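Local coordinates for protein proline iminopeptidase (Streptomyces halstedii, PDB 3WMR) that hydrolyses amide bonds in polyketide substrates reached through a hydrophobic tunnel and probably can also release N-terminal proline from peptides, at residues D96-V100 and Q101-D105; D108-L111 and N112-I116. All blocks are in the same frame, centred on the assembly; numbering follows the deposited sequence.

Contact 1: residues D96-V100 and Q101-D105; sequences DFWTV and QLFED
Leu-102, in the first turn of helix 100-113, reaches back over the loop that leads into the helix and meets Phe-97, Trp-98 and Thr-99. Its CB lies against Thr-99, 3.3 Å from that residue's O and 3.4 Å from its OG1. With CG anti to the backbone N (chi1 -178°), the chain then runs toward the two aromatic residues, side by side with Trp-98 and pointing the same way. At the tip, CD2 sits 3.6 Å from Trp-98 CE3 and 3.8 Å from Phe-97 CE1, and it also rests on the Phe-97 carbonyl oxygen. The neighbouring rings brace each other: the edge of Phe-97 is turned to the indole, its CD1 standing 3.6 Å above the centre of the Trp-98 ring system.

Next to this apolar patch the backbone is capped. Thr-99 is the N-cap residue, and a chi1 of 58° sets OG1 between backbone N and carbonyl carbon. There it accepts from Leu-102 N at 3.0 Å, with an N-H...O angle of 156°. Regular helical bonding follows, from Glu-104 N to Val-100 O (3.0 Å). Trp-98 and Phe-103 flank the cap at the two positions of a hydrophobic staple, with Trp-98 CE3 3.8 Å from Phe-103 CZ.

The polar ends look elsewhere. Trp-98 NE1 donates to Lys-93 O, while Glu-104 forms a salt bridge with Arg-138, just past helix 127-137. Val-100 faces Trp-245, part of the pocket that holds the bound polyether. A threonine oxygen thus satisfies an amide that has no earlier helical carbonyl to use, while Leu-102 CB lies against the accepting oxygen and the aromatic rings pack further along the Leu-102 side chain, consistent with a helix start set by a polar cap and by apolar packing.

Contact 2: residues D108-L111 and N112-I116; sequences DNLL and NQLGI
Asn-112, Gln-113 and Leu-114 donate their backbone N-H groups to the carbonyls of Asp-108, Asn-109 and Leu-110, three consecutive i-to-i+4 bonds near the C-terminal end of helix 100-113. Gly-115 then takes a positive phi (66°) and closes a Schellman motif: its N bonds to Asn-112 O, and Ile-116 N reaches back to Leu-111 O at 3.0 Å. The apolar contact that commonly accompanies this motif is present, Leu-111 CD2 lying 3.9 Å from Ile-116 CD1, with the two side chains crossing at about a right angle. A chi1 of 59° puts Ile-116 CG1 between backbone N and carbonyl carbon, turned toward Leu-111. Beside this pair, Leu-110 and Leu-114 meet through their CD1 atoms, 3.8 Å apart. On the face turned to strand 23-29, Asn-109 lies obliquely across Gln-113, its CG 3.9 Å from Gln-113 CG and the amide planes 40° apart. An alanine in place of Asn-109 would remove the amide lying across Gln-113 and is likely to leave that side chain less restrained. Asn-109, Leu-110 and Gln-113 pack on strand 23-29, Leu-110 and Leu-114 on strand 76-80, and Leu-111 on His-135 of helix 127-137, while Ile-116 meets Leu-42 and Pro-48 in loops.

Contacts 1 and 2 lie at the two ends of helix 100-113, with centres about 17 Å apart and no touch between them. Contact 1 is the more buried, with four of eight touching residues buried and one exposed; contact 2 is nearer the surface, with three of nine buried and three exposed. Both settle a helix end, but by different means. At 96-105 a side-chain hydroxyl caps the N-terminus, and aromatic rings and a leucine pack beside it; at 108-116 the backbone itself turns back at a glycine, and aliphatic side chains do the sealing. Helix 127-137 borders both. Otherwise contact 1 meets helix 225-230 and the polyether pocket, contact 2 strands 23-29 and 76-80.

Contact 1: residues D96-V100 and Q101-D105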
loop_
_atom_site.group_PDB
_atom_site.type_symbol
_atom_site.label_atom_id
_atom_site.label_comp_id
_atom_site.label_asym_id
_atom_site.label_seq_id
_atom_site.Cartn_x
_atom_site.Cartn_y
_atom_site.Cartn_z
ATOM N N ASP A 96 -11.178 17.414 -5.088
ATOM C CA ASP A 96 -10.457 18.334 -4.203
ATOM C C ASP A 96 -10.577 17.981 -2.712
ATOM O O ASP A 96 -9.886 18.580 -1.884
ATOM C CB ASP A 96 -10.831 19.811 -4.474
ATOM C CG ASP A 96 -12.317 20.094 -4.342
ATOM O OD1 ASP A 96 -13.047 19.303 -3.711
ATOM O OD2 ASP A 96 -12.756 21.136 -4.868
ATOM N N PHE A 97 -11.440 17.016 -2.383
ATOM C CA PHE A 97 -11.551 16.483 -1.020
ATOM C C PHE A 97 -10.561 15.348 -0.743
ATOM O O PHE A 97 -10.112 15.188 0.391
ATOM C CB PHE A 97 -12.966 15.969 -0.753
ATOM C CG PHE A 97 -13.158 15.397 0.626
ATOM C CD1 PHE A 97 -13.094 14.022 0.839
ATOM C CD2 PHE A 97 -13.401 16.229 1.716
ATOM C CE1 PHE A 97 -13.263 13.492 2.109
ATOM C CE2 PHE A 97 -13.578 15.704 2.985
ATOM C CZ PHE A 97 -13.511 14.332 3.180
ATOM N N TRP A 98 -10.248 14.557 -1.767
ATOM C CA TRP A 98 -9.402 13.383 -1.598
ATOM C C TRP A 98 -7.944 13.753 -1.829
ATOM O O TRP A 98 -7.431 13.687 -2.950
ATOM C CB TRP A 98 -9.850 12.259 -2.537
ATOM C CG TRP A 98 -11.252 11.805 -2.253
ATOM C CD1 TRP A 98 -12.348 11.961 -3.062
ATOM C CD2 TRP A 98 -11.721 11.149 -1.071
ATOM N NE1 TRP A 98 -13.462 11.431 -2.457
ATOM C CE2 TRP A 98 -13.106 10.923 -1.236
ATOM C CE3 TRP A 98 -11.105 10.717 0.107
ATOM C CZ2 TRP A 98 -13.883 10.283 -0.266
ATOM C CZ3 TRP A 98 -11.882 10.083 1.073
ATOM C CH2 TRP A 98 -13.252 9.874 0.880
ATOM N N THR A 99 -7.280 14.139 -0.748
ATOM C CA THR A 99 -5.926 14.641 -0.813
ATOM C C THR A 99 -5.003 13.786 0.035
ATOM O O THR A 99 -5.450 13.046 0.912
ATOM C CB THR A 99 -5.866 16.062 -0.245
ATOM O OG1 THR A 99 -6.340 16.026 1.108
ATOM C CG2 THR A 99 -6.744 16.994 -1.074
ATOM N N VAL A 100 -3.714 13.902 -0.243
ATOM C CA VAL A 100 -2.698 13.293 0.586
ATOM C C VAL A 100 -2.776 13.850 2.021
ATOM O O VAL A 100 -2.624 13.107 2.983
ATOM C CB VAL A 100 -1.286 13.521 -0.005
ATOM C CG1 VAL A 100 -0.220 12.877 0.874
ATOM C CG2 VAL A 100 -1.217 13.003 -1.436
ATOM N N GLN A 101 -3.007 15.159 2.165
ATOM C CA GLN A 101 -3.092 15.777 3.494
ATOM C C GLN A 101 -4.182 15.135 4.342
ATOM O O GLN A 101 -3.999 14.899 5.531
ATOM C CB GLN A 101 -3.355 17.286 3.393
ATOM C CG GLN A 101 -3.358 17.975 4.757
ATOM C CD GLN A 101 -2.021 17.857 5.484
ATOM O OE1 GLN A 101 -1.956 17.438 6.654
ATOM N NE2 GLN A 101 -0.939 18.244 4.798
ATOM N N LEU A 102 -5.319 14.853 3.721
ATOM C CA LEU A 102 -6.416 14.176 4.394
ATOM C C LEU A 102 -5.945 12.884 5.066
ATOM O O LEU A 102 -6.222 12.646 6.250
ATOM C CB LEU A 102 -7.512 13.843 3.391
ATOM C CG LEU A 102 -8.764 13.160 3.944
ATOM C CD1 LEU A 102 -9.529 14.141 4.819
ATOM C CD2 LEU A 102 -9.626 12.639 2.804
ATOM N N PHE A 103 -5.244 12.051 4.300
ATOM C CA PHE A 103 -4.842 10.739 4.787
ATOM C C PHE A 103 -3.694 10.812 5.768
ATOM O O PHE A 103 -3.598 9.952 6.642
ATOM C CB PHE A 103 -4.524 9.798 3.617
ATOM C CG PHE A 103 -5.733 9.448 2.819
ATOM C CD1 PHE A 103 -6.689 8.605 3.347
ATOM C CD2 PHE A 103 -5.963 10.022 1.580
ATOM C CE1 PHE A 103 -7.836 8.302 2.644
ATOM C CE2 PHE A 103 -7.107 9.712 0.866
ATOM C CZ PHE A 103 -8.049 8.855 1.403
ATOM N N GLU A 104 -2.821 11.813 5.630
ATOM C CA GLU A 104 -1.794 12.085 6.653
ATOM C C GLU A 104 -2.436 12.439 7.987
ATOM O O GLU A 104 -1.994 11.992 9.039
ATOM C CB GLU A 104 -0.928 13.284 6.279
ATOM C CG GLU A 104 0.020 13.086 5.121
ATOM C CD GLU A 104 0.824 14.352 4.889
ATOM O OE1 GLU A 104 1.615 14.710 5.779
ATOM O OE2 GLU A 104 0.659 14.990 3.832
ATOM N N ASP A 105 -3.458 13.294 7.918
ATOM C CA ASP A 105 -4.170 13.764 9.098
ATOM C C ASP A 105 -4.899 12.611 9.760
ATOM O O ASP A 105 -4.941 12.542 10.978
ATOM C CB ASP A 105 -5.182 14.859 8.733
ATOM C CG ASP A 105 -4.529 16.191 8.405
ATOM O OD1 ASP A 105 -3.375 16.421 8.814
ATOM O OD2 ASP A 105 -5.184 17.025 7.734
#

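Contact 2: residues D108-L111 and N112-I116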
loop_
_atom_site.group_PDB
_atom_site.type_symbol
_atom_site.label_atom_id
_atom_site.label_comp_id
_atom_site.label_asym_id
_atom_site.label_seq_id
_atom_site.Cartn_x
_atom_site.Cartn_y
_atom_site.Cartn_z
ATOM N N ASP A 108 -2.206 10.356 11.564
ATOM C CA ASP A 108 -1.835 11.047 12.812
ATOM C C ASP A 108 -2.955 10.916 13.848
ATOM O O ASP A 108 -2.702 10.558 14.995
ATOM C CB ASP A 108 -1.541 12.532 12.569
ATOM C CG ASP A 108 -0.167 12.766 11.990
ATOM O OD1 ASP A 108 0.757 11.961 12.251
ATOM O OD2 ASP A 108 -0.003 13.761 11.276
ATOM N N ASN A 109 -4.189 11.194 13.431
ATOM C CA ASN A 109 -5.338 11.070 14.327
ATOM C C ASN A 109 -5.432 9.658 14.891
ATOM O O ASN A 109 -5.654 9.488 16.091
ATOM C CB ASN A 109 -6.653 11.460 13.633
ATOM C CG ASN A 109 -7.877 11.196 14.503
ATOM O OD1 ASN A 109 -8.623 10.228 14.293
ATOM N ND2 ASN A 109 -8.078 12.040 15.492
ATOM N N LEU A 110 -5.233 8.651 14.043
ATOM C CA LEU A 110 -5.355 7.253 14.478
ATOM C C LEU A 110 -4.293 6.848 15.508
ATOM O O LEU A 110 -4.595 6.188 16.504
ATOM C CB LEU A 110 -5.289 6.299 13.280
ATOM C CG LEU A 110 -5.368 4.815 13.630
ATOM C CD1 LEU A 110 -6.739 4.466 14.189
ATOM C CD2 LEU A 110 -5.051 3.966 12.407
ATOM N N LEU A 111 -3.050 7.228 15.259
ATOM C CA LEU A 111 -1.976 6.958 16.206
ATOM C C LEU A 111 -2.292 7.607 17.559
ATOM O O LEU A 111 -2.050 7.015 18.609
ATOM C CB LEU A 111 -0.642 7.474 15.663
ATOM C CG LEU A 111 -0.138 6.801 14.381
ATOM C CD1 LEU A 111 0.965 7.644 13.764
ATOM C CD2 LEU A 111 0.341 5.378 14.625
ATOM N N ASN A 112 -2.852 8.815 17.522
ATOM C CA ASN A 112 -3.235 9.535 18.738
ATOM C C ASN A 112 -4.376 8.844 19.474
ATOM O O ASN A 112 -4.260 8.582 20.670
ATOM C CB ASN A 112 -3.625 10.993 18.424
ATOM C CG ASN A 112 -2.443 11.848 17.997
ATOM O OD1 ASN A 112 -2.574 12.708 17.132
ATOM N ND2 ASN A 112 -1.298 11.637 18.610
ATOM N N GLN A 113 -5.459 8.531 18.757
ATOM C CA GLN A 113 -6.659 7.925 19.362
ATOM C C GLN A 113 -6.358 6.558 19.983
ATOM O O GLN A 113 -6.889 6.217 21.036
ATOM C CB GLN A 113 -7.788 7.774 18.332
ATOM C CG GLN A 113 -8.310 9.074 17.724
ATOM C CD GLN A 113 -9.154 9.915 18.676
ATOM O OE1 GLN A 113 -9.822 9.397 19.573
ATOM N NE2 GLN A 113 -9.139 11.225 18.465
ATOM N N LEU A 114 -5.497 5.778 19.344
ATOM C CA LEU A 114 -5.087 4.482 19.904
ATOM C C LEU A 114 -3.991 4.598 20.980
ATOM O O LEU A 114 -3.604 3.595 21.554
ATOM C CB LEU A 114 -4.613 3.538 18.795
ATOM C CG LEU A 114 -5.648 3.161 17.728
ATOM C CD1 LEU A 114 -4.991 2.269 16.681
ATOM C CD2 LEU A 114 -6.853 2.457 18.333
ATOM N N GLY A 115 -3.477 5.800 21.237
ATOM C CA GLY A 115 -2.434 5.978 22.262
ATOM C C GLY A 115 -1.102 5.310 21.938
ATOM O O GLY A 115 -0.405 4.820 22.825
ATOM N N ILE A 116 -0.741 5.292 20.663
ATOM C CA ILE A 116 0.530 4.704 20.239
ATOM C C ILE A 116 1.442 5.706 19.535
ATOM O O ILE A 116 2.455 5.323 18.994
ATOM C CB ILE A 116 0.298 3.458 19.353
ATOM C CG1 ILE A 116 -0.523 3.803 18.109
ATOM C CG2 ILE A 116 -0.431 2.388 20.160
ATOM C CD1 ILE A 116 -0.698 2.638 17.152
#